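Alkaline phosphatase D (Bacillus subtilis, PDB 2YEQ) hydrolyses phosphate esters, acting as a phosphodiesterase and alkaline phosphatase with iron and calcium in its active site. Local coordinates at residues A[184-189]-A[243-248]; A[388-391]-A[397-400]; A[139-144]-A[455-460]; A[335-340]-A[501-506]. All coordinates share one frame; numbering follows the deposited sequence.

Contact 1 of 4, residues A[184-189]-A[243-248]. With EDO (1,2-ethanediol), chain B.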
loop_
_atom_site.group_PDB
_atom_site.type_symbol
_atom_site.label_atom_id
_atom_site.label_comp_id
_atom_site.label_asym_id
_atom_site.label_seq_id
_atom_site.Cartn_x
_atom_site.Cartn_y
_atom_site.Cartn_z
ATOM N N ASN A 184 11.294 -10.976 -11.641
ATOM C CA ASN A 184 11.603 -12.106 -10.797
ATOM C C ASN A 184 11.362 -11.810 -9.318
ATOM O O ASN A 184 10.929 -12.685 -8.550
ATOM C CB ASN A 184 13.034 -12.615 -11.041
ATOM C CG ASN A 184 13.196 -13.259 -12.415
ATOM O OD1 ASN A 184 12.203 -13.592 -13.063
ATOM N ND2 ASN A 184 14.446 -13.403 -12.875
ATOM N N ARG A 185 11.632 -10.578 -8.901
ATOM C CA ARG A 185 11.366 -10.217 -7.513
ATOM C C ARG A 185 9.841 -10.194 -7.265
ATOM O O ARG A 185 9.397 -10.686 -6.228
ATOM C CB ARG A 185 11.962 -8.857 -7.180
ATOM C CG ARG A 185 11.769 -8.417 -5.745
ATOM C CD ARG A 185 12.433 -9.319 -4.759
ATOM N NE ARG A 185 13.831 -9.676 -5.037
ATOM C CZ ARG A 185 14.911 -9.044 -4.590
ATOM N NH1 ARG A 185 14.801 -7.931 -3.857
ATOM N NH2 ARG A 185 16.129 -9.539 -4.880
ATOM N N HIS A 186 9.064 -9.608 -8.172
ATOM C CA HIS A 186 7.579 -9.680 -8.067
ATOM C C HIS A 186 7.098 -11.133 -7.991
ATOM O O HIS A 186 6.229 -11.461 -7.194
ATOM C CB HIS A 186 6.834 -8.966 -9.192
ATOM C CG HIS A 186 6.676 -7.490 -8.970
ATOM N ND1 HIS A 186 5.577 -6.804 -8.512
ATOM C CD2 HIS A 186 7.603 -6.565 -9.124
ATOM C CE1 HIS A 186 5.865 -5.501 -8.460
ATOM N NE2 HIS A 186 7.107 -5.342 -8.789
ATOM N N ALA A 187 7.690 -12.006 -8.800
ATOM C CA ALA A 187 7.350 -13.417 -8.767
ATOM C C ALA A 187 7.706 -14.069 -7.433
ATOM O O ALA A 187 6.938 -14.909 -6.944
ATOM C CB ALA A 187 8.022 -14.153 -9.938
ATOM N N GLN A 188 8.841 -13.703 -6.830
ATOM C CA GLN A 188 9.216 -14.278 -5.543
ATOM C C GLN A 188 8.157 -13.976 -4.486
ATOM O O GLN A 188 7.756 -14.861 -3.744
ATOM C CB GLN A 188 10.561 -13.765 -5.039
ATOM C CG GLN A 188 10.886 -14.241 -3.636
ATOM C CD GLN A 188 12.262 -13.830 -3.156
ATOM O OE1 GLN A 188 12.672 -12.677 -3.341
ATOM N NE2 GLN A 188 12.985 -14.769 -2.516
ATOM N N TYR A 189 7.771 -12.707 -4.396
ATOM C CA TYR A 189 6.788 -12.237 -3.407
ATOM C C TYR A 189 5.407 -12.822 -3.665
ATOM O O TYR A 189 4.771 -13.321 -2.752
ATOM C CB TYR A 189 6.712 -10.682 -3.401
ATOM C CG TYR A 189 7.800 -10.020 -2.567
ATOM C CD1 TYR A 189 9.143 -10.258 -2.821
ATOM C CD2 TYR A 189 7.483 -9.120 -1.561
ATOM C CE1 TYR A 189 10.133 -9.654 -2.071
ATOM C CE2 TYR A 189 8.460 -8.516 -0.793
ATOM C CZ TYR A 189 9.793 -8.760 -1.074
ATOM O OH TYR A 189 10.774 -8.178 -0.304
ATOM N N TYR A 243 3.199 -2.851 -13.237
ATOM C CA TYR A 243 2.055 -2.999 -14.092
ATOM C C TYR A 243 1.785 -4.483 -14.416
ATOM O O TYR A 243 0.646 -4.937 -14.305
ATOM C CB TYR A 243 2.186 -2.197 -15.406
ATOM C CG TYR A 243 1.049 -2.487 -16.343
ATOM C CD1 TYR A 243 -0.187 -1.852 -16.192
ATOM C CD2 TYR A 243 1.161 -3.467 -17.333
ATOM C CE1 TYR A 243 -1.251 -2.146 -17.018
ATOM C CE2 TYR A 243 0.099 -3.770 -18.155
ATOM C CZ TYR A 243 -1.116 -3.108 -17.995
ATOM O OH TYR A 243 -2.184 -3.402 -18.822
ATOM N N GLU A 244 2.821 -5.197 -14.860
ATOM C CA GLU A 244 2.681 -6.596 -15.280
ATOM C C GLU A 244 2.090 -7.443 -14.145
ATOM O O GLU A 244 1.403 -8.407 -14.411
ATOM C CB GLU A 244 4.030 -7.163 -15.751
ATOM C CG GLU A 244 4.478 -6.554 -17.093
ATOM C CD GLU A 244 5.903 -6.833 -17.492
ATOM O OE1 GLU A 244 6.683 -7.301 -16.640
ATOM O OE2 GLU A 244 6.244 -6.551 -18.684
ATOM N N HIS A 245 2.360 -7.088 -12.892
ATOM C CA HIS A 245 1.933 -7.912 -11.770
ATOM C C HIS A 245 0.736 -7.383 -10.982
ATOM O O HIS A 245 0.333 -7.997 -10.012
ATOM C CB HIS A 245 3.107 -8.209 -10.840
ATOM C CG HIS A 245 4.129 -9.091 -11.473
ATOM N ND1 HIS A 245 5.083 -8.607 -12.339
ATOM C CD2 HIS A 245 4.291 -10.436 -11.432
ATOM C CE1 HIS A 245 5.803 -9.621 -12.792
ATOM N NE2 HIS A 245 5.344 -10.737 -12.255
ATOM N N MET A 246 0.152 -6.279 -11.415
ATOM C CA MET A 246 -0.933 -5.650 -10.651
ATOM C C MET A 246 -2.207 -5.515 -11.458
ATOM O O MET A 246 -2.168 -5.235 -12.663
ATOM C CB MET A 246 -0.495 -4.267 -10.170
ATOM C CG MET A 246 0.561 -4.280 -9.109
ATOM S SD MET A 246 0.058 -5.186 -7.621
ATOM C CE MET A 246 1.434 -5.010 -6.552
ATOM N N PRO A 247 -3.358 -5.648 -10.794
ATOM C CA PRO A 247 -4.649 -5.581 -11.491
ATOM C C PRO A 247 -5.090 -4.137 -11.737
ATOM O O PRO A 247 -6.025 -3.640 -11.106
ATOM C CB PRO A 247 -5.597 -6.290 -10.529
ATOM C CG PRO A 247 -5.059 -5.952 -9.200
ATOM C CD PRO A 247 -3.542 -5.962 -9.369
ATOM N N LEU A 248 -4.413 -3.496 -12.680
ATOM C CA LEU A 248 -4.642 -2.105 -13.067
ATOM C C LEU A 248 -5.326 -2.006 -14.416
ATOM O O LEU A 248 -5.216 -2.895 -15.248
ATOM C CB LEU A 248 -3.287 -1.392 -13.124
ATOM C CG LEU A 248 -2.509 -1.339 -11.800
ATOM C CD1 LEU A 248 -1.130 -0.721 -11.983
ATOM C CD2 LEU A 248 -3.255 -0.559 -10.705
HETATM C C1 EDO B . 17.140 -11.679 -13.317
HETATM O O1 EDO B . 18.089 -12.036 -14.340
HETATM C C2 EDO B . 17.657 -11.982 -11.905
HETATM O O2 EDO B . 16.599 -12.421 -11.042
#
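H186 of helix 179-190 and H245 of helix 228-245 carry this buried contact. Ahead of H245, Y243 O accepts a hydrogen bond from NE2 of H76. The carboxylate of E244 forms a salt bridge with R183, just before residues 184-189. Next, with CG of H245 opposite its carbonyl carbon (chi1 -68°), the ring offers one face to the other helix. CB of H186 stands over the centre of that face in a CH-pi contact, 3.5 Å from the centroid of the H245 ring. The two imidazoles are near parallel, with planes at 26°, but slid apart, their centroids 5.0 Å from each other. ND1 of H245 is held by A241 O, in its own helix, which limits how the ring can turn. With an alanine at H245, CB of H186 would probably lose the ring it rests on and A241 O its side-chain partner. The pair joins two helices of the calcineurin-like phosphatase fold, and the H186 side chain lies about 14 Å from the bound iron. M246 packs on V206 of strand 203-206. P247 centres an inverse gamma turn, and its ring rests on V24 and W26 of strand 23-28. L248 again meets V206.

Contact 2 of 4, residues A[388-391]-A[397-400]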
loop_
_atom_site.group_PDB
_atom_site.type_symbol
_atom_site.label_atom_id
_atom_site.label_comp_id
_atom_site.label_asym_id
_atom_site.label_seq_id
_atom_site.Cartn_x
_atom_site.Cartn_y
_atom_site.Cartn_z
ATOM N N ASN A 388 -5.750 12.387 15.582
ATOM C CA ASN A 388 -6.682 13.433 15.209
ATOM C C ASN A 388 -5.966 14.430 14.279
ATOM O O ASN A 388 -4.832 14.831 14.549
ATOM C CB ASN A 388 -7.161 14.177 16.481
ATOM C CG ASN A 388 -8.063 13.306 17.368
ATOM O OD1 ASN A 388 -7.939 13.279 18.608
ATOM N ND2 ASN A 388 -8.952 12.572 16.722
ATOM N N LEU A 389 -6.631 14.832 13.211
ATOM C CA LEU A 389 -6.118 15.863 12.305
ATOM C C LEU A 389 -6.808 17.200 12.589
ATOM O O LEU A 389 -8.017 17.337 12.354
ATOM C CB LEU A 389 -6.373 15.470 10.846
ATOM C CG LEU A 389 -5.674 14.165 10.404
ATOM C CD1 LEU A 389 -5.995 13.880 8.935
ATOM C CD2 LEU A 389 -4.163 14.232 10.648
ATOM N N HIS A 390 -6.025 18.167 13.072
ATOM C CA HIS A 390 -6.522 19.512 13.409
ATOM C C HIS A 390 -6.236 20.529 12.302
ATOM O O HIS A 390 -5.196 20.451 11.637
ATOM C CB HIS A 390 -5.853 19.963 14.703
ATOM C CG HIS A 390 -6.357 19.261 15.916
ATOM N ND1 HIS A 390 -5.827 18.068 16.363
ATOM C CD2 HIS A 390 -7.326 19.597 16.800
ATOM C CE1 HIS A 390 -6.448 17.702 17.468
ATOM N NE2 HIS A 390 -7.368 18.608 17.750
ATOM N N VAL A 391 -7.125 21.503 12.108
ATOM C CA VAL A 391 -6.917 22.499 11.036
ATOM C C VAL A 391 -5.648 23.333 11.234
ATOM O O VAL A 391 -5.119 23.876 10.273
ATOM C CB VAL A 391 -8.122 23.427 10.806
ATOM C CG1 VAL A 391 -9.299 22.611 10.312
ATOM C CG2 VAL A 391 -8.474 24.263 12.079
ATOM N N SER A 397 -6.633 22.838 20.354
ATOM C CA SER A 397 -7.896 23.539 20.460
ATOM C C SER A 397 -8.538 23.803 19.097
ATOM O O SER A 397 -9.714 24.131 19.027
ATOM C CB SER A 397 -7.699 24.859 21.217
ATOM O OG SER A 397 -6.855 25.753 20.508
ATOM N N SER A 398 -7.785 23.697 18.000
ATOM C CA SER A 398 -8.356 24.007 16.686
ATOM C C SER A 398 -9.339 22.905 16.259
ATOM O O SER A 398 -9.353 21.809 16.789
ATOM C CB SER A 398 -7.271 24.170 15.602
ATOM O OG SER A 398 -6.355 23.087 15.669
ATOM N N LYS A 399 -10.155 23.227 15.280
ATOM C CA LYS A 399 -11.153 22.324 14.785
ATOM C C LYS A 399 -10.542 21.029 14.170
ATOM O O LYS A 399 -9.565 21.064 13.406
ATOM C CB LYS A 399 -11.966 23.056 13.732
ATOM C CG LYS A 399 -13.216 22.312 13.323
ATOM C CD LYS A 399 -13.558 22.547 11.875
ATOM C CE LYS A 399 -14.670 21.603 11.419
ATOM N NZ LYS A 399 -15.533 22.220 10.383
ATOM N N ILE A 400 -11.144 19.895 14.505
ATOM C CA ILE A 400 -10.747 18.605 13.941
ATOM C C ILE A 400 -11.411 18.421 12.584
ATOM O O ILE A 400 -12.637 18.450 12.469
ATOM C CB ILE A 400 -11.069 17.472 14.885
ATOM C CG1 ILE A 400 -10.150 17.561 16.098
ATOM C CG2 ILE A 400 -10.912 16.088 14.179
ATOM C CD1 ILE A 400 -10.461 16.567 17.197
#
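H390 and I400 sit side by side on one face of the sheet, and their side chains slant across each other. CG1 of I400 lies over one face of the H390 imidazole in a CH-pi contact, 3.7 Å from the centroid and displaced toward the rim. Its closest ring atom is NE2 of H390, at 3.4 Å. With CG of H390 anti to the carbonyl carbon (chi1 -73°), the ring is laid across I400, its face to CG1. At the edge of the same ring, S398 O comes within 3.0 Å of CD2 of H390. CD1 of I400 reaches on to CB of N388, at 4.1 Å. These residues form the loop end of a beta hairpin between strands 384-390 and 400-406. H390 and I400 are an antiparallel non-hydrogen-bonded pair. One step outward, V391 N bonds to K399 O at 2.8 Å, with an N-H...O angle of 158°. The two methyls of V391 also flank that oxygen, with CG1 of V391 3.5 Å from K399 O. CG2 of V391 packs at 3.7 Å on CB of S398. The hydroxyl of S398 turns into the connecting loop, where K395 O and D392 O are its partners. L389 packs on F401 and on F334 and A335. On the far side of strand 384-390, the N388 backbone bonds to H432, at the approach to strand 433-437.

Contact 3 of 4, residues A[139-144]-A[455-460]. With EDO (1,2-ethanediol), chain C.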
loop_
_atom_site.group_PDB
_atom_site.type_symbol
_atom_site.label_atom_id
_atom_site.label_comp_id
_atom_site.label_asym_id
_atom_site.label_seq_id
_atom_site.Cartn_x
_atom_site.Cartn_y
_atom_site.Cartn_z
ATOM N N ALA A 139 -7.410 -13.036 4.360
ATOM C CA ALA A 139 -8.208 -13.786 3.379
ATOM C C ALA A 139 -9.506 -14.337 4.002
ATOM O O ALA A 139 -10.408 -14.704 3.286
ATOM C CB ALA A 139 -7.387 -14.924 2.775
ATOM N N LYS A 140 -9.564 -14.410 5.326
ATOM C CA LYS A 140 -10.778 -14.870 6.034
ATOM C C LYS A 140 -11.718 -13.720 6.438
ATOM O O LYS A 140 -12.795 -13.971 6.988
ATOM C CB LYS A 140 -10.369 -15.671 7.267
ATOM C CG LYS A 140 -9.597 -16.955 6.928
ATOM C CD LYS A 140 -8.911 -17.515 8.148
ATOM C CE LYS A 140 -8.673 -19.025 8.053
ATOM N NZ LYS A 140 -7.578 -19.454 8.984
ATOM N N GLU A 141 -11.324 -12.470 6.160
ATOM C CA GLU A 141 -12.127 -11.309 6.536
ATOM C C GLU A 141 -13.246 -11.151 5.540
ATOM O O GLU A 141 -13.140 -11.593 4.404
ATOM C CB GLU A 141 -11.299 -9.992 6.541
ATOM C CG GLU A 141 -10.098 -9.951 7.499
ATOM C CD GLU A 141 -10.441 -9.492 8.911
ATOM O OE1 GLU A 141 -11.642 -9.330 9.237
ATOM O OE2 GLU A 141 -9.503 -9.297 9.700
ATOM N N LYS A 142 -14.320 -10.482 5.951
ATOM C CA LYS A 142 -15.392 -10.161 5.029
ATOM C C LYS A 142 -15.221 -8.732 4.572
ATOM O O LYS A 142 -15.633 -7.820 5.260
ATOM C CB LYS A 142 -16.765 -10.344 5.693
ATOM C CG LYS A 142 -17.248 -11.794 5.703
ATOM C CD LYS A 142 -17.160 -12.440 7.087
ATOM C CE LYS A 142 -16.569 -13.867 7.041
ATOM N NZ LYS A 142 -17.509 -14.875 6.462
ATOM N N LEU A 143 -14.626 -8.538 3.400
ATOM C CA LEU A 143 -14.281 -7.192 2.933
ATOM C C LEU A 143 -14.879 -6.941 1.583
ATOM O O LEU A 143 -15.033 -7.877 0.790
ATOM C CB LEU A 143 -12.753 -7.055 2.831
ATOM C CG LEU A 143 -11.919 -7.499 4.017
ATOM C CD1 LEU A 143 -10.428 -7.470 3.616
ATOM C CD2 LEU A 143 -12.215 -6.628 5.258
ATOM N N ASP A 144 -15.189 -5.680 1.311
ATOM C CA ASP A 144 -15.581 -5.229 -0.008
ATOM C C ASP A 144 -14.356 -4.979 -0.920
ATOM O O ASP A 144 -14.446 -5.141 -2.128
ATOM C CB ASP A 144 -16.379 -3.937 0.094
ATOM C CG ASP A 144 -17.702 -4.114 0.878
ATOM O OD1 ASP A 144 -18.550 -4.899 0.406
ATOM O OD2 ASP A 144 -17.876 -3.455 1.933
ATOM N N ASP A 455 -10.088 -0.879 13.009
ATOM C CA ASP A 455 -9.548 -1.939 13.844
ATOM C C ASP A 455 -8.116 -2.288 13.446
ATOM O O ASP A 455 -7.862 -2.596 12.277
ATOM C CB ASP A 455 -10.398 -3.212 13.670
ATOM C CG ASP A 455 -11.884 -3.015 14.065
ATOM O OD1 ASP A 455 -12.170 -2.227 14.987
ATOM O OD2 ASP A 455 -12.761 -3.660 13.444
ATOM N N TYR A 456 -7.203 -2.300 14.415
ATOM C CA TYR A 456 -5.822 -2.666 14.178
ATOM C C TYR A 456 -5.652 -4.146 14.449
ATOM O O TYR A 456 -5.724 -4.599 15.590
ATOM C CB TYR A 456 -4.879 -1.825 15.037
ATOM C CG TYR A 456 -4.845 -0.374 14.577
ATOM C CD1 TYR A 456 -5.870 0.528 14.933
ATOM C CD2 TYR A 456 -3.817 0.096 13.766
ATOM C CE1 TYR A 456 -5.849 1.866 14.485
ATOM C CE2 TYR A 456 -3.785 1.427 13.325
ATOM C CZ TYR A 456 -4.797 2.301 13.676
ATOM O OH TYR A 456 -4.744 3.616 13.228
ATOM N N ARG A 457 -5.433 -4.900 13.378
ATOM C CA ARG A 457 -5.402 -6.356 13.437
ATOM C C ARG A 457 -3.971 -6.832 13.422
ATOM O O ARG A 457 -3.305 -6.722 12.392
ATOM C CB ARG A 457 -6.151 -6.921 12.230
ATOM C CG ARG A 457 -7.513 -6.309 11.983
ATOM C CD ARG A 457 -8.592 -6.978 12.869
ATOM N NE ARG A 457 -8.939 -8.304 12.376
ATOM C CZ ARG A 457 -9.192 -9.384 13.122
ATOM N NH1 ARG A 457 -9.158 -9.348 14.445
ATOM N NH2 ARG A 457 -9.500 -10.523 12.524
ATOM N N VAL A 458 -3.489 -7.359 14.543
ATOM C CA VAL A 458 -2.075 -7.642 14.694
ATOM C C VAL A 458 -1.749 -9.033 15.252
ATOM O O VAL A 458 -2.635 -9.757 15.732
ATOM C CB VAL A 458 -1.419 -6.540 15.573
ATOM C CG1 VAL A 458 -1.770 -5.161 15.029
ATOM C CG2 VAL A 458 -1.864 -6.669 17.031
ATOM N N MET A 459 -0.478 -9.404 15.151
ATOM C CA MET A 459 0.029 -10.703 15.559
ATOM C C MET A 459 1.258 -10.513 16.418
ATOM O O MET A 459 1.997 -9.553 16.223
ATOM C CB MET A 459 0.425 -11.542 14.331
ATOM C CG MET A 459 -0.677 -11.765 13.331
ATOM S SD MET A 459 -0.093 -12.423 11.741
ATOM C CE MET A 459 0.996 -11.069 11.209
ATOM N N PRO A 460 1.520 -11.443 17.346
ATOM C CA PRO A 460 2.708 -11.332 18.165
ATOM C C PRO A 460 4.041 -11.545 17.419
ATOM O O PRO A 460 5.069 -11.068 17.894
ATOM C CB PRO A 460 2.520 -12.440 19.209
ATOM C CG PRO A 460 1.535 -13.376 18.602
ATOM C CD PRO A 460 0.627 -12.512 17.836
HETATM C C1 EDO C . -15.230 -10.433 -2.419
HETATM O O1 EDO C . -14.372 -10.518 -3.548
HETATM C C2 EDO C . -15.462 -8.979 -2.058
HETATM O O2 EDO C . -16.579 -8.948 -1.163
#
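R457 and E141 form a salt bridge between strand 451-459 and the loop from helix 133-138 to strand 145-148. Both strands belong to the large mixed sheet of the calcineurin-like phosphatase fold, so the bridge ties a connecting loop to a strand farther along that sheet. CB of R457 points toward the loop. The chain then bends twice, at CB-CG (chi2 -83°) and again at CG-CD, and this brings the guanidinium side-on to the acid. CD of R457 comes within 4.0 Å of OE2 of E141. NE of R457 is next, and bonds to OE2 of E141 at 2.9 Å, on the syn lone pair, with an N-H...O angle of 156°. CZ of R457 lies 3.4 Å from OE2 of E141. NH2 of R457 makes a second, more bent bond to OE2 of E141 at 3.1 Å, arriving from above the carboxylate plane. That oxygen lies at the edge of the guanidinium, in its plane, while the carboxylate itself is turned 80° from the guanidinium. NH1 turns elsewhere and bonds to OG1 of T471, on the adjoining strand. OE2 of E141 is also held by the hydroxyl of Y442, and OE1 forms a salt bridge with R444. A leucine in place of R457 would probably leave OE2 without two of its donors and the glutamate charge leaning on R444 alone. Farther along the loop, L143 O accepts a hydrogen bond from O2 of a bound ethanediol, probably from the crystallisation liquor, at 2.7 Å.

Contact 4 of 4, residues A[335-340]-A[501-506]. With EDO (1,2-ethanediol), chain M; PO4 (phosphate ion), chain D.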
loop_
_atom_site.group_PDB
_atom_site.type_symbol
_atom_site.label_atom_id
_atom_site.label_comp_id
_atom_site.label_asym_id
_atom_site.label_seq_id
_atom_site.Cartn_x
_atom_site.Cartn_y
_atom_site.Cartn_z
ATOM N N ALA A 335 0.322 13.353 9.656
ATOM C CA ALA A 335 0.206 14.215 10.828
ATOM C C ALA A 335 1.567 14.737 11.258
ATOM O O ALA A 335 2.605 14.208 10.841
ATOM C CB ALA A 335 -0.485 13.486 11.987
ATOM N N LYS A 336 1.554 15.779 12.097
ATOM C CA LYS A 336 2.755 16.243 12.784
ATOM C C LYS A 336 3.348 15.103 13.591
ATOM O O LYS A 336 2.634 14.387 14.305
ATOM C CB LYS A 336 2.427 17.447 13.695
ATOM C CG LYS A 336 3.563 17.946 14.572
ATOM C CD LYS A 336 3.088 19.094 15.519
ATOM C CE LYS A 336 4.026 19.327 16.709
ATOM N NZ LYS A 336 4.002 18.278 17.770
ATOM N N TRP A 337 4.671 14.959 13.529
ATOM C CA TRP A 337 5.333 13.809 14.108
ATOM C C TRP A 337 6.718 14.189 14.581
ATOM O O TRP A 337 7.752 13.785 14.002
ATOM C CB TRP A 337 5.360 12.702 13.039
ATOM C CG TRP A 337 5.637 11.297 13.484
ATOM C CD1 TRP A 337 5.339 10.734 14.669
ATOM C CD2 TRP A 337 6.213 10.256 12.676
ATOM N NE1 TRP A 337 5.710 9.410 14.673
ATOM C CE2 TRP A 337 6.247 9.096 13.455
ATOM C CE3 TRP A 337 6.711 10.209 11.369
ATOM C CZ2 TRP A 337 6.769 7.898 12.988
ATOM C CZ3 TRP A 337 7.233 9.022 10.904
ATOM C CH2 TRP A 337 7.248 7.879 11.702
ATOM N N ASN A 338 6.739 14.968 15.660
ATOM C CA ASN A 338 7.977 15.546 16.192
ATOM C C ASN A 338 8.720 14.583 17.074
ATOM O O ASN A 338 8.209 14.186 18.118
ATOM C CB ASN A 338 7.652 16.831 16.970
ATOM C CG ASN A 338 8.893 17.600 17.418
ATOM O OD1 ASN A 338 10.063 17.228 17.130
ATOM N ND2 ASN A 338 8.645 18.695 18.120
ATOM N N PHE A 339 9.950 14.239 16.685
ATOM C CA PHE A 339 10.797 13.338 17.467
ATOM C C PHE A 339 11.676 14.065 18.478
ATOM O O PHE A 339 12.339 13.416 19.276
ATOM C CB PHE A 339 11.723 12.543 16.538
ATOM C CG PHE A 339 11.000 11.784 15.470
ATOM C CD1 PHE A 339 10.095 10.781 15.808
ATOM C CD2 PHE A 339 11.234 12.040 14.134
ATOM C CE1 PHE A 339 9.413 10.069 14.817
ATOM C CE2 PHE A 339 10.568 11.320 13.140
ATOM C CZ PHE A 339 9.648 10.346 13.485
ATOM N N GLY A 340 11.718 15.398 18.412
ATOM C CA GLY A 340 12.557 16.178 19.322
ATOM C C GLY A 340 11.692 16.842 20.378
ATOM O O GLY A 340 10.812 16.201 20.948
ATOM N N GLU A 501 13.763 -0.463 20.716
ATOM C CA GLU A 501 13.783 0.170 19.401
ATOM C C GLU A 501 13.349 1.647 19.502
ATOM O O GLU A 501 12.605 2.023 20.420
ATOM C CB GLU A 501 12.887 -0.599 18.394
ATOM C CG GLU A 501 13.647 -1.520 17.375
ATOM C CD GLU A 501 12.979 -1.623 15.962
ATOM O OE1 GLU A 501 12.308 -0.665 15.493
ATOM O OE2 GLU A 501 13.138 -2.676 15.302
ATOM N N VAL A 502 13.837 2.478 18.571
ATOM C CA VAL A 502 13.390 3.864 18.425
ATOM C C VAL A 502 13.162 4.098 16.946
ATOM O O VAL A 502 13.621 3.315 16.131
ATOM C CB VAL A 502 14.420 4.872 18.968
ATOM C CG1 VAL A 502 14.590 4.700 20.471
ATOM C CG2 VAL A 502 15.780 4.715 18.243
ATOM N N GLU A 503 12.444 5.153 16.587
ATOM C CA GLU A 503 12.145 5.395 15.179
ATOM C C GLU A 503 13.413 5.424 14.288
ATOM O O GLU A 503 13.389 4.887 13.175
ATOM C CB GLU A 503 11.355 6.686 15.010
ATOM C CG GLU A 503 10.919 6.981 13.581
ATOM C CD GLU A 503 9.965 5.941 13.005
ATOM O OE1 GLU A 503 9.199 5.353 13.794
ATOM O OE2 GLU A 503 9.983 5.729 11.759
ATOM N N GLU A 504 14.500 6.034 14.790
ATOM C CA GLU A 504 15.764 6.158 14.034
ATOM C C GLU A 504 16.295 4.782 13.548
ATOM O O GLU A 504 17.044 4.709 12.571
ATOM C CB GLU A 504 16.831 6.901 14.867
ATOM C CG GLU A 504 18.094 7.382 14.080
ATOM C CD GLU A 504 17.846 8.588 13.135
ATOM O OE1 GLU A 504 16.927 9.396 13.377
ATOM O OE2 GLU A 504 18.594 8.733 12.144
ATOM N N ASP A 505 15.901 3.694 14.204
ATOM C CA ASP A 505 16.360 2.357 13.777
ATOM C C ASP A 505 15.970 1.986 12.348
ATOM O O ASP A 505 16.748 1.346 11.645
ATOM C CB ASP A 505 15.908 1.284 14.745
ATOM C CG ASP A 505 16.578 1.415 16.101
ATOM O OD1 ASP A 505 17.745 1.849 16.178
ATOM O OD2 ASP A 505 15.938 1.099 17.113
ATOM N N ARG A 506 14.802 2.425 11.905
ATOM C CA ARG A 506 14.377 2.172 10.540
ATOM C C ARG A 506 15.339 2.859 9.519
ATOM O O ARG A 506 15.790 2.210 8.580
ATOM C CB ARG A 506 12.918 2.599 10.348
ATOM C CG ARG A 506 12.319 2.254 8.987
ATOM C CD ARG A 506 10.820 2.434 8.968
ATOM N NE ARG A 506 10.423 3.794 9.344
ATOM C CZ ARG A 506 10.083 4.771 8.512
ATOM N NH1 ARG A 506 10.044 4.594 7.185
ATOM N NH2 ARG A 506 9.751 5.956 9.016
HETATM C C1 EDO M . 14.047 9.284 15.501
HETATM O O1 EDO M . 14.228 8.308 16.538
HETATM C C2 EDO M . 14.641 10.633 15.916
HETATM O O2 EDO M . 16.060 10.614 15.730
HETATM P P PO4 D . 10.283 1.778 4.372
HETATM O O1 PO4 D . 10.892 2.421 5.563
HETATM O O2 PO4 D . 10.350 2.555 3.091
HETATM O O3 PO4 D . 10.636 0.307 4.279
HETATM O O4 PO4 D . 8.733 1.813 4.523
#
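E503 packs against W337 and F339, using a different part of its side chain for each. Its CG meets the F339 ring, 3.6 Å from CZ of F339. The carboxylate lies beside the outer ring of W337, with OE2 of E503 3.5 Å from CH2 of W337. The carboxylate is nearly parallel to the F339 ring (9°) but turned 61° from the indole. CG of E503 is anti to the backbone N (chi1 -176°), which carries the acid out to the indole. F339 is itself lodged against W337, with its CZ 3.4 Å above the centre of the indole. R506, three residues on, fixes the acid. It approaches side-on, and NE and NH2 both grip OE2 of E503, with NH2 to OE2 at 2.8 Å. OE1 of E503 has a second arginine, R420, in a salt bridge, so the carboxylate charge is probably well balanced. NH1 of R506 bonds to phosphate O1 at 2.8 Å. That phosphate probably comes from the crystallisation liquor. R506 also touches H382, an iron ligand, and its side chain is about 5 Å from a bound calcium, so the contact borders the active site. W337 stacks with F333, and both W337 and F339 pack on I426 of helix 423-429. The loop before strand 347-348 thus packs both on helix 423-429 and on the N-terminal region of helix 504-520.

Overall arrangement
Along the chain, contact 3 opens first, at 139-144. Contact 1 follows, then 335-340 of contact 4, then both segments of contact 2. Contact 3 closes at 455-460 and contact 4 at 501-506, so these two cross. Contacts 2 and 4 touch, with L389 CD2 4.0 Å from A335 CB, though their centres are about 21 Å apart. Contact 1 is on the opposite side of the chain's centre, about 40 Å from contact 2 between centres. Contact 3 belongs to the ten-stranded sheet and contact 2 to the seven-stranded one. Contacts 1 and 4 are made by helices and loops. At contact 4, R506 of the C-terminal helix lies beside the metal centre.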